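Local coordinates for flagellar protein FlgA (Thermotoga maritima, PDB 3FRN) that probably acts as a periplasmic chaperone for assembly of the P-ring of the flagellar basal body, at residues Q110-T115 with V124-P129. Numbering follows the deposited sequence.
Sequences QTIRVT and VFLRFP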
ATOM      1  N   GLN A 110      22.221  19.304   7.561  1.00 52.02           N
ATOM      2  CA  GLN A 110      23.444  18.597   7.900  1.00 54.93           C
ATOM      3  C   GLN A 110      23.132  17.114   8.037  1.00 53.89           C
ATOM      4  O   GLN A 110      23.765  16.274   7.396  1.00 56.86           O
ATOM      5  CB  GLN A 110      24.013  19.104   9.217  1.00 56.43           C
ATOM      6  CG  GLN A 110      24.602  20.499   9.186  1.00 58.82           C
ATOM      7  CD  GLN A 110      25.276  20.834  10.499  1.00 66.44           C
ATOM      8  OE1 GLN A 110      25.096  20.126  11.495  1.00 64.29           O
ATOM      9  NE2 GLN A 110      26.063  21.907  10.512  1.00 68.68           N
ATOM     10  N   THR A 111      22.145  16.810   8.877  1.00 50.18           N
ATOM     11  CA  THR A 111      21.776  15.437   9.201  1.00 47.60           C
ATOM     12  C   THR A 111      20.300  15.204   8.902  1.00 50.24           C
ATOM     13  O   THR A 111      19.478  16.116   9.030  1.00 45.74           O
ATOM     14  CB  THR A 111      22.033  15.139  10.689  1.00 46.02           C
ATOM     15  OG1 THR A 111      23.100  15.972  11.169  1.00 43.21           O
ATOM     16  CG2 THR A 111      22.385  13.659  10.902  1.00 47.52           C
ATOM     17  N   ILE A 112      19.969  13.991   8.474  1.00 52.50           N
ATOM     18  CA  ILE A 112      18.576  13.608   8.252  1.00 53.66           C
ATOM     19  C   ILE A 112      18.311  12.279   8.951  1.00 55.69           C
ATOM     20  O   ILE A 112      18.783  11.233   8.499  1.00 65.08           O
ATOM     21  CB  ILE A 112      18.228  13.517   6.746  1.00 50.94           C
ATOM     22  CG1 ILE A 112      18.489  14.862   6.057  1.00 53.86           C
ATOM     23  CG2 ILE A 112      16.764  13.090   6.555  1.00 47.15           C
ATOM     24  CD1 ILE A 112      18.452  14.818   4.553  1.00 48.50           C
ATOM     25  N   ARG A 113      17.577  12.327  10.063  1.00 55.26           N
ATOM     26  CA  ARG A 113      17.262  11.127  10.841  1.00 57.63           C
ATOM     27  C   ARG A 113      15.761  10.834  10.822  1.00 56.10           C
ATOM     28  O   ARG A 113      14.944  11.714  11.115  1.00 56.13           O
ATOM     29  CB  ARG A 113      17.767  11.274  12.283  1.00 59.58           C
ATOM     30  CG  ARG A 113      17.626  10.021  13.146  1.00 59.95           C
ATOM     31  CD  ARG A 113      18.020  10.287  14.604  1.00 63.00           C
ATOM     32  NE  ARG A 113      17.178  11.311  15.229  1.00 75.20           N
ATOM     33  CZ  ARG A 113      17.165  11.600  16.529  1.00 71.32           C
ATOM     34  NH1 ARG A 113      17.949  10.943  17.379  1.00 74.08           N
ATOM     35  NH2 ARG A 113      16.356  12.552  16.981  1.00 62.59           N
ATOM     36  N   VAL A 114      15.408   9.593  10.475  1.00 54.16           N
ATOM     37  CA  VAL A 114      14.004   9.186  10.346  1.00 49.76           C
ATOM     38  C   VAL A 114      13.647   8.070  11.331  1.00 49.75           C
ATOM     39  O   VAL A 114      14.340   7.038  11.390  1.00 53.59           O
ATOM     40  CB  VAL A 114      13.679   8.742   8.897  1.00 46.37           C
ATOM     41  CG1 VAL A 114      12.299   8.112   8.809  1.00 44.97           C
ATOM     42  CG2 VAL A 114      13.773   9.913   7.957  1.00 45.40           C
ATOM     43  N   THR A 115      12.565   8.282  12.102  1.00 47.32           N
ATOM     44  CA  THR A 115      12.119   7.261  13.067  1.00 40.93           C
ATOM     45  C   THR A 115      10.632   6.973  12.872  1.00 43.53           C
ATOM     46  O   THR A 115       9.856   7.873  12.545  1.00 48.15           O
ATOM     47  CB  THR A 115      12.344   7.736  14.526  1.00 40.00           C
ATOM     48  OG1 THR A 115      13.578   8.498  14.546  1.00 42.91           O
ATOM     49  CG2 THR A 115      12.412   6.550  15.527  1.00 30.57           C
ATOM     50  N   VAL A 124      10.706  12.763  10.523  1.00 34.53           N
ATOM     51  CA  VAL A 124      11.919  13.116   9.814  1.00 34.67           C
ATOM     52  C   VAL A 124      12.572  14.329  10.463  1.00 38.96           C
ATOM     53  O   VAL A 124      12.096  15.475  10.330  1.00 43.03           O
ATOM     54  CB  VAL A 124      11.635  13.437   8.325  1.00 42.28           C
ATOM     55  CG1 VAL A 124      12.925  13.755   7.613  1.00 38.46           C
ATOM     56  CG2 VAL A 124      10.920  12.268   7.646  1.00 40.89           C
ATOM     57  N   PHE A 125      13.679  14.079  11.140  1.00 41.08           N
ATOM     58  CA  PHE A 125      14.388  15.118  11.856  1.00 43.21           C
ATOM     59  C   PHE A 125      15.499  15.712  10.999  1.00 45.15           C
ATOM     60  O   PHE A 125      16.358  14.982  10.485  1.00 48.07           O
ATOM     61  CB  PHE A 125      14.974  14.560  13.153  1.00 38.99           C
ATOM     62  CG  PHE A 125      15.881  15.518  13.855  1.00 45.79           C
ATOM     63  CD1 PHE A 125      15.370  16.680  14.426  1.00 49.27           C
ATOM     64  CD2 PHE A 125      17.250  15.268  13.939  1.00 30.83           C
ATOM     65  CE1 PHE A 125      16.201  17.576  15.075  1.00 40.72           C
ATOM     66  CE2 PHE A 125      18.088  16.158  14.587  1.00 21.15           C
ATOM     67  CZ  PHE A 125      17.562  17.313  15.158  1.00 47.55           C
ATOM     68  N   LEU A 126      15.492  17.037  10.871  1.00 38.98           N
ATOM     69  CA  LEU A 126      16.495  17.735  10.070  1.00 34.16           C
ATOM     70  C   LEU A 126      17.311  18.681  10.928  1.00 38.87           C
ATOM     71  O   LEU A 126      16.756  19.560  11.585  1.00 42.47           O
ATOM     72  CB  LEU A 126      15.820  18.526   8.935  1.00 36.60           C
ATOM     73  CG  LEU A 126      14.778  17.807   8.084  1.00 46.99           C
ATOM     74  CD1 LEU A 126      14.144  18.796   7.064  1.00 31.58           C
ATOM     75  CD2 LEU A 126      15.411  16.632   7.371  1.00 50.46           C
ATOM     76  N   ARG A 127      18.622  18.495  10.933  1.00 34.42           N
ATOM     77  CA  ARG A 127      19.529  19.430  11.546  1.00 32.93           C
ATOM     78  C   ARG A 127      20.055  20.408  10.545  1.00 41.70           C
ATOM     79  O   ARG A 127      20.576  20.052   9.509  1.00 35.86           O
ATOM     80  CB  ARG A 127      20.709  18.729  12.204  1.00 30.94           C
ATOM     81  CG  ARG A 127      21.109  19.283  13.567  1.00 41.28           C
ATOM     82  CD  ARG A 127      21.639  20.721  13.541  1.00 47.40           C
ATOM     83  NE  ARG A 127      22.560  21.010  14.644  1.00 56.47           N
ATOM     84  CZ  ARG A 127      22.646  22.156  15.315  1.00 48.90           C
ATOM     85  NH1 ARG A 127      21.880  23.176  15.019  1.00 38.13           N
ATOM     86  NH2 ARG A 127      23.520  22.281  16.299  1.00 40.83           N
ATOM     87  N   PHE A 128      19.929  21.662  10.900  1.00 44.54           N
ATOM     88  CA  PHE A 128      20.503  22.714  10.083  1.00 51.23           C
ATOM     89  C   PHE A 128      21.596  23.380  10.911  1.00 51.29           C
ATOM     90  O   PHE A 128      21.594  23.262  12.146  1.00 54.17           O
ATOM     91  CB  PHE A 128      19.421  23.718   9.647  1.00 48.60           C
ATOM     92  CG  PHE A 128      18.364  23.118   8.778  1.00 43.46           C
ATOM     93  CD1 PHE A 128      18.551  23.018   7.407  1.00 39.44           C
ATOM     94  CD2 PHE A 128      17.186  22.634   9.327  1.00 43.23           C
ATOM     95  CE1 PHE A 128      17.568  22.454   6.598  1.00 41.27           C
ATOM     96  CE2 PHE A 128      16.221  22.060   8.527  1.00 35.17           C
ATOM     97  CZ  PHE A 128      16.408  21.974   7.164  1.00 48.68           C
ATOM     98  N   PRO A 129      22.555  24.053  10.245  1.00 52.56           N
ATOM     99  CA  PRO A 129      23.575  24.798  10.986  1.00 51.83           C
ATOM    100  C   PRO A 129      22.990  25.732  12.061  1.00 51.68           C
ATOM    101  O   PRO A 129      23.583  25.877  13.127  1.00 52.73           O
ATOM    102  CB  PRO A 129      24.280  25.602   9.890  1.00 49.98           C
ATOM    103  CG  PRO A 129      24.113  24.769   8.659  1.00 51.96           C
ATOM    104  CD  PRO A 129      22.763  24.133   8.783  1.00 50.42           C
TER
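Val114 and Val124 meet on the tightly packed face of this antiparallel pairing, methyl against methyl, with Val114 CG2 3.7 Å from Val124 CG2. The same face continues through Ile112, whose CG2 lies 4.0 Å from Val124 CG1 and whose CG1 comes within 3.8 Å of Leu126 CD2. These branched chains lie side by side and point the same way; Ile112 and Val114 rest on helix 74-87 (Ala78, Glu82, Lys86), while Val124 touches Met137 of strand 132-148 and Leu126 touches Leu38. Between the strands, Arg113 and Phe125 form a hydrogen-bonded pair: Phe125 N gives a 2.7 Å bond to Arg113 O, and Arg113 N returns one to Phe125 O in the carbonyl plane.

The other face is mixed, with two arginines, Thr111 and the Phe125 ring, more open to solvent and with longer side-chain contacts. In Arg113 the bend at chi3 (61°) brings NE to 4.2 Å from Phe125 CD2, guanidinium and ring planes 56° apart. Toward the strand end, Gln110 N binds Arg127 O at 2.7 Å, whereas the Gln110 side chain runs extended beside Arg127, its OE1 4.1 Å from Arg127 NE, and brings NE2 over to Pro129. Arg127 itself bends at chi2, and its NH1 makes a weak bond to Phe128 O.

The two strands form the hairpin 111-118/121-127 of the HotDog-like region, with strand 132-148 on the far edge of 121-127. Backbone bonds thus set the register, and aliphatic contacts pack the face that Ile112 and Val114 turn to helix 74-87, while the two arginines would make the opposite face positively charged and probably leave it solvated.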